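Local coordinates for protein alpha-L-rhamnosidase (Streptomyces avermitilis, PDB 3W5M) that hydrolyses terminal non-reducing alpha-L-rhamnose residues of plant flavonoid glycosides and gum arabic, and binds L-rhamnose through a calcium-dependent carbohydrate-binding module, at residues Q402-Y407 against S412-S417; T110-A115 against R320-A325; V181-V186 against G267-D272; C238-T243 against K249-D254; G805-K808 against S813-V816. All coordinates share one frame; numbering follows the deposited sequence.

Interaction 1 of 5, residues Q402-Y407 against S412-S417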
# COMPACT_ATOMS: atom_id res chain seq x y z
N GLN A 402 19.64 -12.39 11.65
CA GLN A 402 21.09 -12.40 11.95
C GLN A 402 21.44 -11.23 12.85
O GLN A 402 21.34 -10.09 12.46
CB GLN A 402 21.88 -12.28 10.66
CG GLN A 402 23.41 -12.36 10.78
CD GLN A 402 24.01 -12.82 9.45
OE1 GLN A 402 23.63 -13.86 8.91
NE2 GLN A 402 24.97 -12.05 8.92
N LEU A 403 21.83 -11.56 14.09
CA LEU A 403 22.23 -10.57 15.06
C LEU A 403 23.74 -10.58 15.17
O LEU A 403 24.35 -11.64 15.39
CB LEU A 403 21.60 -10.90 16.43
CG LEU A 403 22.09 -10.08 17.62
CD1 LEU A 403 21.57 -8.66 17.57
CD2 LEU A 403 21.67 -10.79 18.91
N GLU A 404 24.33 -9.41 14.97
CA GLU A 404 25.79 -9.24 15.01
C GLU A 404 26.18 -8.30 16.12
O GLU A 404 25.75 -7.17 16.15
CB GLU A 404 26.28 -8.70 13.68
CG GLU A 404 25.94 -9.69 12.56
CD GLU A 404 26.51 -9.29 11.22
OE1 GLU A 404 27.26 -8.27 11.17
OE2 GLU A 404 26.20 -9.99 10.23
N VAL A 405 26.98 -8.80 17.04
CA VAL A 405 27.46 -7.96 18.14
C VAL A 405 28.98 -7.81 18.01
O VAL A 405 29.69 -8.82 17.94
CB VAL A 405 27.17 -8.63 19.49
CG1 VAL A 405 27.44 -7.63 20.62
CG2 VAL A 405 25.73 -9.16 19.52
N GLU A 406 29.45 -6.57 17.98
CA GLU A 406 30.89 -6.24 17.93
C GLU A 406 31.30 -5.76 19.31
O GLU A 406 30.57 -5.01 19.94
CB GLU A 406 31.19 -5.10 16.96
CG GLU A 406 30.43 -5.12 15.65
CD GLU A 406 31.13 -5.86 14.52
OE1 GLU A 406 31.87 -6.85 14.78
OE2 GLU A 406 30.91 -5.46 13.34
N TYR A 407 32.48 -6.16 19.73
CA TYR A 407 33.00 -5.80 21.05
C TYR A 407 34.20 -4.85 20.91
O TYR A 407 34.86 -4.83 19.86
CB TYR A 407 33.33 -7.09 21.81
CG TYR A 407 32.08 -7.85 22.21
CD1 TYR A 407 31.30 -7.42 23.30
CD2 TYR A 407 31.66 -8.96 21.49
CE1 TYR A 407 30.15 -8.09 23.66
CE2 TYR A 407 30.50 -9.64 21.85
CZ TYR A 407 29.75 -9.19 22.95
OH TYR A 407 28.59 -9.84 23.33
N SER A 412 33.78 -10.41 17.93
CA SER A 412 32.35 -10.36 17.65
C SER A 412 31.65 -11.70 17.81
O SER A 412 32.28 -12.76 17.90
CB SER A 412 32.10 -9.75 16.27
OG SER A 412 32.65 -10.57 15.29
N GLU A 413 30.32 -11.64 17.88
CA GLU A 413 29.51 -12.83 18.00
C GLU A 413 28.41 -12.68 16.96
O GLU A 413 27.92 -11.57 16.73
CB GLU A 413 28.89 -12.94 19.40
CG GLU A 413 29.89 -13.06 20.55
CD GLU A 413 30.72 -14.34 20.51
OE1 GLU A 413 30.33 -15.32 19.83
OE2 GLU A 413 31.80 -14.37 21.16
N ARG A 414 28.04 -13.78 16.34
CA ARG A 414 26.90 -13.79 15.43
C ARG A 414 25.88 -14.83 15.89
O ARG A 414 26.20 -16.02 16.05
CB ARG A 414 27.39 -14.07 13.99
CG ARG A 414 26.32 -13.85 12.95
CD ARG A 414 26.82 -14.24 11.57
NE ARG A 414 27.85 -13.31 11.11
CZ ARG A 414 28.29 -13.25 9.86
NH1 ARG A 414 27.81 -14.05 8.93
NH2 ARG A 414 29.24 -12.38 9.55
N ILE A 415 24.64 -14.39 16.10
CA ILE A 415 23.56 -15.28 16.52
C ILE A 415 22.59 -15.29 15.34
O ILE A 415 22.26 -14.24 14.80
CB ILE A 415 22.86 -14.75 17.81
CG1 ILE A 415 23.88 -14.54 18.95
CG2 ILE A 415 21.70 -15.65 18.20
CD1 ILE A 415 24.59 -15.82 19.41
N THR A 416 22.18 -16.48 14.89
CA THR A 416 21.28 -16.54 13.74
C THR A 416 20.09 -17.46 13.96
O THR A 416 20.11 -18.37 14.80
CB THR A 416 22.02 -17.04 12.47
OG1 THR A 416 22.54 -18.34 12.72
CG2 THR A 416 23.16 -16.12 12.06
N SER A 417 19.06 -17.22 13.16
CA SER A 417 17.99 -18.16 12.95
C SER A 417 18.58 -19.46 12.41
O SER A 417 19.47 -19.46 11.53
CB SER A 417 16.97 -17.59 11.96
OG SER A 417 17.56 -17.19 10.72
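Leu403 with Ile415, and Val405 with Glu413, are the hydrogen-bonded pairs of an antiparallel ladder whose strand axes, 402-407 and 412-416, lie 4.7 Å apart at 165°. Each pair exchanges two backbone N-H...O bonds, the shortest from Leu403 N to Ile415 O at 2.8 Å. On the face that carries Gln402, Glu404 and Arg414, the Gln402 amide and Glu404 carboxylate, bonded to each other, lie together over one face of the Arg414 guanidinium, NE2 and OE2 toward its rim, the guanidinium plane only 9° from that of the carboxylate. Glu404 OE2 lies 3.8 Å from Arg414 NE, a long salt bridge of charges alone, since no N-H points at the oxygen. Glu404 OE2 instead accepts from Gln402 NE2 at 2.7 Å, in the amide plane, while OE1 forms a salt bridge with Arg83 and Ser119 takes Arg414 NH1. The two strands form a beta hairpin, with 412-416 at the margin of a mixed sheet in a beta-sandwich domain. On the opposite face Leu403 CB meets Ile415 CB at 4.3 Å, and both side chains pack on Phe309 of strand 303-311. Farther along, Tyr407 turns its ring edge to Glu413, with Tyr407 CE2 3.7 Å from Glu413 CG. Glu406 bends at chi2 (-91°), bringing OE1 to 3.3 Å from Ser412 CB while its OE2 pairs with Arg318.

Interaction 2 of 5, residues T110-A115 against R320-A325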
# COMPACT_ATOMS: atom_id res chain seq x y z
N THR A 110 26.25 1.11 5.66
CA THR A 110 25.91 0.05 4.72
C THR A 110 25.31 -1.14 5.44
O THR A 110 25.61 -1.42 6.63
CB THR A 110 27.13 -0.38 3.89
OG1 THR A 110 28.17 -0.84 4.76
CG2 THR A 110 27.65 0.79 3.10
N GLY A 111 24.46 -1.86 4.72
CA GLY A 111 24.01 -3.15 5.19
C GLY A 111 24.93 -4.28 4.77
O GLY A 111 26.16 -4.10 4.62
N LEU A 112 24.34 -5.45 4.55
CA LEU A 112 25.09 -6.66 4.28
C LEU A 112 25.61 -6.72 2.85
O LEU A 112 26.53 -7.49 2.56
CB LEU A 112 24.23 -7.88 4.61
CG LEU A 112 23.91 -8.09 6.10
CD1 LEU A 112 23.18 -9.40 6.32
CD2 LEU A 112 25.15 -8.05 6.97
N MET A 113 25.02 -5.93 1.97
CA MET A 113 25.46 -5.79 0.57
C MET A 113 25.70 -7.14 -0.11
O MET A 113 26.81 -7.40 -0.61
CB MET A 113 26.73 -4.96 0.48
CG MET A 113 26.58 -3.55 1.02
SD MET A 113 28.06 -2.59 0.69
CE MET A 113 27.51 -1.50 -0.63
N GLY A 114 24.71 -8.01 -0.12
CA GLY A 114 24.86 -9.26 -0.84
C GLY A 114 24.59 -10.50 -0.03
O GLY A 114 24.90 -10.57 1.18
N ALA A 115 24.04 -11.51 -0.71
CA ALA A 115 23.63 -12.78 -0.11
C ALA A 115 24.75 -13.47 0.65
O ALA A 115 24.48 -14.09 1.67
CB ALA A 115 23.07 -13.72 -1.17
N ARG A 320 23.74 -5.04 15.69
CA ARG A 320 22.79 -4.83 14.60
C ARG A 320 21.98 -6.08 14.45
O ARG A 320 22.51 -7.21 14.62
CB ARG A 320 23.53 -4.60 13.26
CG ARG A 320 24.41 -3.36 13.25
CD ARG A 320 23.56 -2.10 13.30
NE ARG A 320 24.35 -0.87 13.22
CZ ARG A 320 24.66 -0.10 14.26
NH1 ARG A 320 24.25 -0.44 15.49
NH2 ARG A 320 25.38 1.00 14.09
N LEU A 321 20.69 -5.92 14.19
CA LEU A 321 19.89 -7.06 13.78
C LEU A 321 19.48 -6.81 12.32
O LEU A 321 18.91 -5.77 12.02
CB LEU A 321 18.62 -7.22 14.65
CG LEU A 321 17.65 -8.34 14.27
CD1 LEU A 321 18.25 -9.70 14.61
CD2 LEU A 321 16.28 -8.20 14.95
N TYR A 322 19.79 -7.77 11.47
CA TYR A 322 19.30 -7.82 10.09
C TYR A 322 18.23 -8.91 10.04
O TYR A 322 18.45 -10.04 10.52
CB TYR A 322 20.47 -8.16 9.13
CG TYR A 322 21.68 -7.28 9.35
CD1 TYR A 322 21.78 -6.06 8.76
CD2 TYR A 322 22.71 -7.68 10.19
CE1 TYR A 322 22.87 -5.24 8.95
CE2 TYR A 322 23.82 -6.89 10.40
CZ TYR A 322 23.89 -5.67 9.78
OH TYR A 322 24.97 -4.85 9.98
N ALA A 323 17.06 -8.59 9.48
CA ALA A 323 15.98 -9.57 9.46
C ALA A 323 15.08 -9.40 8.26
O ALA A 323 14.98 -8.32 7.67
CB ALA A 323 15.15 -9.46 10.74
N THR A 324 14.42 -10.49 7.93
CA THR A 324 13.37 -10.48 6.92
C THR A 324 12.46 -11.69 7.15
O THR A 324 12.70 -12.51 8.05
CB THR A 324 13.96 -10.44 5.47
OG1 THR A 324 12.88 -10.30 4.52
CG2 THR A 324 14.83 -11.67 5.16
N ALA A 325 11.36 -11.78 6.39
CA ALA A 325 10.46 -12.90 6.48
C ALA A 325 9.86 -13.16 5.11
O ALA A 325 9.69 -12.24 4.31
CB ALA A 325 9.34 -12.62 7.50
O HOH W 1 24.86 -2.33 9.16
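Leu112 sits on one face of the Tyr322 ring, with its methyl CD2 almost over the centre: the carbon is 3.9 Å from the ring centroid and 11° off the ring normal, a CH-pi contact. The leucine crosses the ring obliquely. CD2 lies 3.9 Å from Tyr322 CZ, whereas CD1 rests near the root of the side chain, 4.0 Å from Tyr322 CG. Tyr322 reaches this place from strand 320-325 with CG anti to its own carbonyl carbon (chi1 -50°), which sends the ring off the sheet to the loop. Gly111 CA approaches obliquely at 4.5 Å from Tyr322 CE1. Beyond the ring the hydroxyl is tied down through water: Tyr322 OH donates to a water at 2.7 Å, in the ring plane, and that water donates to Thr110 O at 2.8 Å. The same tyrosine is therefore held by apolar packing on a face and by a polar bridge at its far end, both reaching 110-115. Trp118, Tyr356 and Glu404 also touch the tyrosine side chain, and Leu112 N is hydrogen-bonded to Tyr356 OH. The arrangement is an interdomain contact: the chain leaving the last strand, 106-110, of the N-terminal immunoglobulin-like sheet lays its leucine on a tyrosine of a beta-sandwich domain about two hundred residues farther on.

Interaction 3 of 5, residues V181-V186 against G267-D272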
# COMPACT_ATOMS: atom_id res chain seq x y z
N VAL A 181 -23.35 -27.80 0.89
CA VAL A 181 -23.48 -27.15 2.21
C VAL A 181 -23.76 -28.15 3.32
O VAL A 181 -24.17 -29.29 3.05
CB VAL A 181 -24.62 -26.08 2.24
CG1 VAL A 181 -24.30 -24.90 1.33
CG2 VAL A 181 -25.98 -26.69 1.91
N TYR A 182 -23.57 -27.71 4.57
CA TYR A 182 -23.76 -28.59 5.72
C TYR A 182 -24.30 -27.82 6.93
O TYR A 182 -24.21 -26.59 6.98
CB TYR A 182 -22.45 -29.30 6.09
CG TYR A 182 -21.36 -28.34 6.49
CD1 TYR A 182 -21.30 -27.83 7.79
CD2 TYR A 182 -20.40 -27.91 5.57
CE1 TYR A 182 -20.31 -26.93 8.16
CE2 TYR A 182 -19.40 -27.02 5.94
CZ TYR A 182 -19.36 -26.53 7.24
OH TYR A 182 -18.39 -25.63 7.60
N ALA A 183 -24.90 -28.55 7.87
CA ALA A 183 -25.18 -28.01 9.21
C ALA A 183 -24.86 -29.15 10.19
O ALA A 183 -25.42 -30.24 10.09
CB ALA A 183 -26.64 -27.59 9.34
N VAL A 184 -23.90 -28.91 11.08
CA VAL A 184 -23.44 -29.95 11.98
C VAL A 184 -23.74 -29.58 13.44
O VAL A 184 -23.66 -28.40 13.83
CB VAL A 184 -21.94 -30.29 11.74
CG1 VAL A 184 -21.08 -29.02 11.75
CG2 VAL A 184 -21.45 -31.32 12.73
N SER A 185 -24.12 -30.60 14.21
CA SER A 185 -24.42 -30.48 15.64
C SER A 185 -23.71 -31.54 16.47
O SER A 185 -23.39 -32.62 15.98
CB SER A 185 -25.94 -30.54 15.86
OG SER A 185 -26.47 -31.81 15.49
N VAL A 186 -23.49 -31.21 17.75
CA VAL A 186 -23.06 -32.17 18.74
C VAL A 186 -24.07 -32.22 19.90
O VAL A 186 -24.44 -31.18 20.45
CB VAL A 186 -21.66 -31.83 19.31
CG1 VAL A 186 -21.21 -32.96 20.23
CG2 VAL A 186 -20.65 -31.61 18.19
N GLY A 267 -35.99 -34.25 16.67
CA GLY A 267 -35.23 -35.01 17.64
C GLY A 267 -34.06 -35.68 16.97
O GLY A 267 -33.18 -36.20 17.64
N TRP A 268 -34.02 -35.66 15.64
CA TRP A 268 -33.04 -36.46 14.88
C TRP A 268 -31.60 -36.08 15.16
O TRP A 268 -30.69 -36.85 14.81
CB TRP A 268 -33.30 -36.42 13.35
CG TRP A 268 -32.89 -35.13 12.71
CD1 TRP A 268 -33.66 -34.01 12.60
CD2 TRP A 268 -31.63 -34.82 12.08
NE1 TRP A 268 -32.96 -33.03 11.94
CE2 TRP A 268 -31.71 -33.49 11.63
CE3 TRP A 268 -30.43 -35.54 11.88
CZ2 TRP A 268 -30.65 -32.85 10.96
CZ3 TRP A 268 -29.36 -34.88 11.23
CH2 TRP A 268 -29.49 -33.56 10.77
N ARG A 269 -31.38 -34.90 15.74
CA ARG A 269 -30.02 -34.51 16.13
C ARG A 269 -29.67 -34.99 17.54
O ARG A 269 -28.52 -34.90 17.96
CB ARG A 269 -29.80 -33.00 15.99
CG ARG A 269 -29.99 -32.46 14.56
CD ARG A 269 -29.60 -31.00 14.46
NE ARG A 269 -29.52 -30.54 13.06
CZ ARG A 269 -28.40 -30.51 12.31
NH1 ARG A 269 -27.23 -30.91 12.79
NH2 ARG A 269 -28.44 -30.07 11.06
N GLU A 270 -30.66 -35.51 18.27
CA GLU A 270 -30.45 -35.82 19.71
C GLU A 270 -29.86 -37.20 19.94
O GLU A 270 -30.06 -38.11 19.12
CB GLU A 270 -31.75 -35.72 20.52
CG GLU A 270 -32.56 -34.46 20.32
CD GLU A 270 -31.93 -33.22 20.92
OE1 GLU A 270 -30.95 -33.34 21.68
OE2 GLU A 270 -32.42 -32.12 20.61
N PRO A 271 -29.18 -37.37 21.09
CA PRO A 271 -28.61 -38.67 21.40
C PRO A 271 -29.55 -39.87 21.27
O PRO A 271 -29.14 -40.90 20.71
CB PRO A 271 -28.12 -38.51 22.83
CG PRO A 271 -27.70 -37.08 22.89
CD PRO A 271 -28.69 -36.33 22.02
N ASP A 272 -30.79 -39.76 21.76
CA ASP A 272 -31.62 -40.97 21.90
C ASP A 272 -32.59 -41.26 20.74
O ASP A 272 -33.49 -42.11 20.86
CB ASP A 272 -32.35 -40.98 23.25
CG ASP A 272 -31.42 -41.37 24.41
OD1 ASP A 272 -30.36 -41.98 24.15
OD2 ASP A 272 -31.77 -41.06 25.58
O HOH W 2 -26.04 -33.74 17.48
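Arg269 presents the edge of its guanidinium to Ser185 OG and Ala183 O, which both lie in its plane, while Trp268 covers one face. The tryptophan carbon CZ2 stands above that face toward the rim, and Arg269 CG in turn lies over the centre of the indole, 3.5 Å above its plane. At the edge, NH1 donates to Ser185 OG at 2.9 Å with a nearly straight N-H...O angle of 163°. NH2 reaches Ala183 O at 3.2 Å, and NH1 adds a weak bond to the same oxygen, so that the carbonyl is held by both terminal nitrogens. NH2 comes from well above the carbonyl plane, 63° out of it, and not along a lone pair. Ala183 CB lies 3.5 Å from Arg269 NH2. The arginine spans the gap because its chain is extended from CG to NE. Strand 181-186 directly follows the calcium ligands Asp179 and Asn180 and belongs to a five-stranded sheet of the beta-jelly-roll sandwich of CBM67; residues 267-270 form a type I beta turn in the loop before strand 282-286, closed by Glu270 N to Gly267 O at 2.7 Å. Replacing the arginine with an alanine would probably weaken the hold of this turn on the strand, leaving Ser185 OG and Ala183 O without their guanidinium donors and the indole without the chain lying across it. Ser185 OG also donates to a water at 2.8 Å, and the water donates a hydrogen bond to Arg269 O. Trp268 also meets Trp158 edge-to-face.

Interaction 4 of 5, residues C238-T243 against K249-D254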
# COMPACT_ATOMS: atom_id res chain seq x y z
N CYS A 238 -15.34 -34.87 7.17
CA CYS A 238 -14.92 -34.20 8.40
C CYS A 238 -13.85 -34.99 9.14
O CYS A 238 -13.66 -36.19 8.87
CB CYS A 238 -16.12 -33.90 9.33
SG CYS A 238 -16.77 -35.36 10.20
N VAL A 239 -13.14 -34.30 10.03
CA VAL A 239 -12.35 -34.97 11.07
C VAL A 239 -12.62 -34.27 12.39
O VAL A 239 -12.60 -33.04 12.47
CB VAL A 239 -10.81 -34.96 10.82
CG1 VAL A 239 -10.09 -35.74 11.92
CG2 VAL A 239 -10.46 -35.56 9.46
N LEU A 240 -12.89 -35.06 13.41
CA LEU A 240 -12.99 -34.55 14.77
C LEU A 240 -11.73 -35.01 15.48
O LEU A 240 -11.49 -36.21 15.62
CB LEU A 240 -14.26 -35.07 15.45
CG LEU A 240 -14.41 -34.84 16.97
CD1 LEU A 240 -14.61 -33.35 17.24
CD2 LEU A 240 -15.60 -35.64 17.47
N VAL A 241 -10.89 -34.05 15.86
CA VAL A 241 -9.63 -34.36 16.58
C VAL A 241 -9.82 -34.12 18.08
O VAL A 241 -10.14 -33.03 18.48
CB VAL A 241 -8.46 -33.48 16.10
CG1 VAL A 241 -7.21 -33.75 16.95
CG2 VAL A 241 -8.14 -33.77 14.63
N LEU A 242 -9.61 -35.15 18.88
CA LEU A 242 -9.67 -34.97 20.32
C LEU A 242 -8.26 -35.09 20.86
O LEU A 242 -7.59 -36.11 20.65
CB LEU A 242 -10.56 -36.04 20.95
CG LEU A 242 -12.04 -36.20 20.58
CD1 LEU A 242 -12.72 -34.84 20.48
CD2 LEU A 242 -12.27 -37.04 19.32
N THR A 243 -7.80 -34.04 21.53
CA THR A 243 -6.48 -34.05 22.15
C THR A 243 -6.60 -34.40 23.64
O THR A 243 -7.43 -33.83 24.36
CB THR A 243 -5.78 -32.70 21.97
OG1 THR A 243 -5.73 -32.39 20.57
CG2 THR A 243 -4.36 -32.72 22.55
N LYS A 249 -6.84 -38.52 19.25
CA LYS A 249 -7.77 -39.50 18.70
C LYS A 249 -8.57 -38.80 17.59
O LYS A 249 -9.07 -37.69 17.79
CB LYS A 249 -8.69 -40.04 19.79
CG LYS A 249 -9.96 -40.73 19.30
CD LYS A 249 -9.76 -42.22 19.01
CE LYS A 249 -11.09 -42.93 18.77
NZ LYS A 249 -12.07 -42.62 19.86
N LYS A 250 -8.67 -39.44 16.42
CA LYS A 250 -9.43 -38.85 15.31
C LYS A 250 -10.67 -39.67 14.99
O LYS A 250 -10.61 -40.89 14.96
CB LYS A 250 -8.54 -38.73 14.07
CG LYS A 250 -7.44 -37.68 14.22
CD LYS A 250 -6.61 -37.62 12.96
CE LYS A 250 -5.32 -36.86 13.20
NZ LYS A 250 -4.82 -36.36 11.89
N ILE A 251 -11.80 -38.99 14.75
CA ILE A 251 -13.03 -39.61 14.28
C ILE A 251 -13.26 -39.07 12.87
O ILE A 251 -13.23 -37.86 12.67
CB ILE A 251 -14.25 -39.21 15.17
CG1 ILE A 251 -14.05 -39.56 16.66
CG2 ILE A 251 -15.56 -39.80 14.64
CD1 ILE A 251 -13.62 -40.97 16.97
N PHE A 252 -13.51 -39.97 11.91
CA PHE A 252 -13.69 -39.53 10.52
C PHE A 252 -15.12 -39.64 10.04
O PHE A 252 -15.91 -40.37 10.63
CB PHE A 252 -12.84 -40.44 9.62
CG PHE A 252 -11.38 -40.42 9.95
CD1 PHE A 252 -10.62 -39.27 9.72
CD2 PHE A 252 -10.76 -41.54 10.49
CE1 PHE A 252 -9.26 -39.25 10.00
CE2 PHE A 252 -9.40 -41.52 10.78
CZ PHE A 252 -8.66 -40.37 10.54
N SER A 253 -15.44 -38.93 8.95
CA SER A 253 -16.61 -39.25 8.15
C SER A 253 -16.28 -40.53 7.36
O SER A 253 -15.22 -40.64 6.71
CB SER A 253 -16.97 -38.09 7.21
OG SER A 253 -15.79 -37.63 6.53
N ASP A 254 -17.16 -41.51 7.45
CA ASP A 254 -16.89 -42.85 6.87
C ASP A 254 -18.16 -43.69 6.98
O ASP A 254 -19.21 -43.16 7.36
CB ASP A 254 -15.64 -43.53 7.49
CG ASP A 254 -15.77 -43.79 8.99
OD1 ASP A 254 -16.89 -43.94 9.51
OD2 ASP A 254 -14.72 -43.86 9.66
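Ser253 OG is gripped from several sides: Cys238 N donates to it at 2.9 Å, and outside the two strands it is bonded to Ser139 O and to the hydroxyl of Ser138. With chi1 at 47° the hydroxyl stands between its own backbone N and carbonyl carbon, turned to the start of 238-243. The return bond, Ser253 N to Cys238 O, is longer at 3.3 Å, its donor 37° out of the carbonyl plane. Together they prolong the ladder where strand 249-252 has already ended, a side-chain oxygen replacing a backbone one. Replacement by a glycine is likely to leave Cys238 N, Ser139 O and the Ser138 hydroxyl without this shared partner, the strand end then held by backbone bonds. The ladder proper consists of four straight backbone bonds from the pairs Leu240-Ile251 and Leu242-Lys249, the strand directions lying 159° apart. This is a beta hairpin of strands 235-244 and 247-252, the latter the outermost strand of one sheet of the beta-jelly-roll sandwich of CBM67. Facing the sandwich interior, Leu240 CB touches Ile251 CB at 4.1 Å, and Leu242 CD2 crosses to Ile251 CG1 at the same separation; Ile251 packs on Val163 of the opposing sheet. On the other face, Val239 lies alongside Phe252 and puts CG2 at the ring edge, 3.7 Å from Phe252 CD1. Lys250 runs out extended past both valines, its CG 4.0 Å from Val241 CG2 and its CB equally far from Val239 CG1.

Interaction 5 of 5, residues G805-K808 against S813-V816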
# COMPACT_ATOMS: atom_id res chain seq x y z
N GLY A 805 -11.71 20.10 -36.13
CA GLY A 805 -11.09 19.86 -34.82
C GLY A 805 -11.88 18.95 -33.88
O GLY A 805 -11.56 18.84 -32.68
N LYS A 806 -12.90 18.30 -34.42
CA LYS A 806 -13.66 17.34 -33.63
C LYS A 806 -12.87 16.05 -33.52
O LYS A 806 -12.29 15.57 -34.48
CB LYS A 806 -15.05 17.09 -34.22
CG LYS A 806 -16.18 17.79 -33.47
CD LYS A 806 -16.25 19.27 -33.80
CE LYS A 806 -17.27 19.99 -32.92
NZ LYS A 806 -18.60 19.32 -32.91
N VAL A 807 -12.83 15.50 -32.31
CA VAL A 807 -12.16 14.24 -32.11
C VAL A 807 -13.22 13.16 -31.92
O VAL A 807 -14.26 13.41 -31.30
CB VAL A 807 -11.19 14.31 -30.91
CG1 VAL A 807 -10.44 13.00 -30.76
CG2 VAL A 807 -10.21 15.49 -31.08
N LYS A 808 -12.94 12.00 -32.48
CA LYS A 808 -13.80 10.82 -32.40
C LYS A 808 -14.27 10.54 -30.97
O LYS A 808 -13.46 10.42 -30.04
CB LYS A 808 -13.05 9.62 -32.97
CG LYS A 808 -13.85 8.33 -32.98
CD LYS A 808 -13.04 7.23 -33.64
CE LYS A 808 -13.68 5.86 -33.46
NZ LYS A 808 -12.86 4.81 -34.14
N SER A 813 -13.16 13.82 -22.29
CA SER A 813 -11.86 13.15 -22.21
C SER A 813 -11.13 13.04 -23.54
O SER A 813 -9.91 13.15 -23.56
CB SER A 813 -11.97 11.77 -21.55
OG SER A 813 -12.13 11.95 -20.17
N ALA A 814 -11.88 12.86 -24.63
CA ALA A 814 -11.32 12.86 -25.99
C ALA A 814 -10.55 14.14 -26.30
O ALA A 814 -9.49 14.09 -26.91
CB ALA A 814 -12.40 12.61 -27.04
N TYR A 815 -11.07 15.28 -25.85
CA TYR A 815 -10.39 16.54 -26.09
C TYR A 815 -9.28 16.77 -25.09
O TYR A 815 -8.18 17.19 -25.45
CB TYR A 815 -11.39 17.69 -26.09
CG TYR A 815 -12.34 17.53 -27.24
CD1 TYR A 815 -11.87 17.58 -28.56
CD2 TYR A 815 -13.70 17.30 -27.02
CE1 TYR A 815 -12.74 17.43 -29.62
CE2 TYR A 815 -14.57 17.13 -28.08
CZ TYR A 815 -14.09 17.19 -29.37
OH TYR A 815 -14.95 17.03 -30.44
N VAL A 816 -9.59 16.51 -23.82
CA VAL A 816 -8.58 16.63 -22.78
C VAL A 816 -7.30 15.90 -23.19
O VAL A 816 -6.21 16.48 -23.14
CB VAL A 816 -9.09 16.09 -21.42
CG1 VAL A 816 -7.91 15.95 -20.45
CG2 VAL A 816 -10.11 17.05 -20.82
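Tyr815 lays its ring along Val807, the two side chains sliding past each other in opposite directions. The tyrosine leaves helix 813-816 with CG anti to its carbonyl carbon (chi1 -65°), which carries the ring to the loop 805-808. Val807 has CG1 anti to the backbone N (chi1 -177°), and this divides its branches: CG2 presses on Tyr815 CE1 at 3.5 Å, while CG1 turns to the helix and comes within 4.2 Å of Ala814 CB. That alanine methyl also meets Lys808 O at 3.9 Å. At the rim of the ring, near its plane, Gly805 O lies 3.6 Å from Tyr815 CE1. Lys806 has an unusual first torsion (chi1 -104°), away from a staggered value, and its CG rests 3.4 Å from Tyr815 OH before the chain bends at chi2. Lys808, by contrast, starts away from the helix and is extended throughout, its NZ in a salt bridge with Asp757. The loop links helices 783-800 and 812-820 of the (alpha/alpha)6-barrel domain, and Tyr815 also packs on Ala832 and Leu839 of helix 829-842. The phenol is the polar centre: Val807 N donates to Tyr815 OH at 3.2 Å, and the hydroxyl is also bonded to Asp810. Accepting from the loop backbone while bonded to a carboxylate would probably polarise the hydroxyl and anchor the far end of a ring that also packs on Val807.

Interactions 1 and 2 share a sheet, for strands 398-407 and 316-326 are neighbours in it: Gln402 N lies 2.9 Å from Tyr322 O, a probable hydrogen bond, and Glu404 CD packs 3.7 Å from Tyr322 CE2. The hairpin of interaction 1 thus continues into the interdomain contact of interaction 2. Interactions 3 and 4 both lie in CBM67, centres 16 Å apart and nearest atoms about 6 Å, without touching. Of these, interaction 4 brings the Ser253 side chain about 12 Å from that of Asp179, which binds calcium and rhamnose. Interaction 5 stands alone in the catalytic barrel domain, away from the rhamnose-binding residues, its centre 53 to 68 Å from the others.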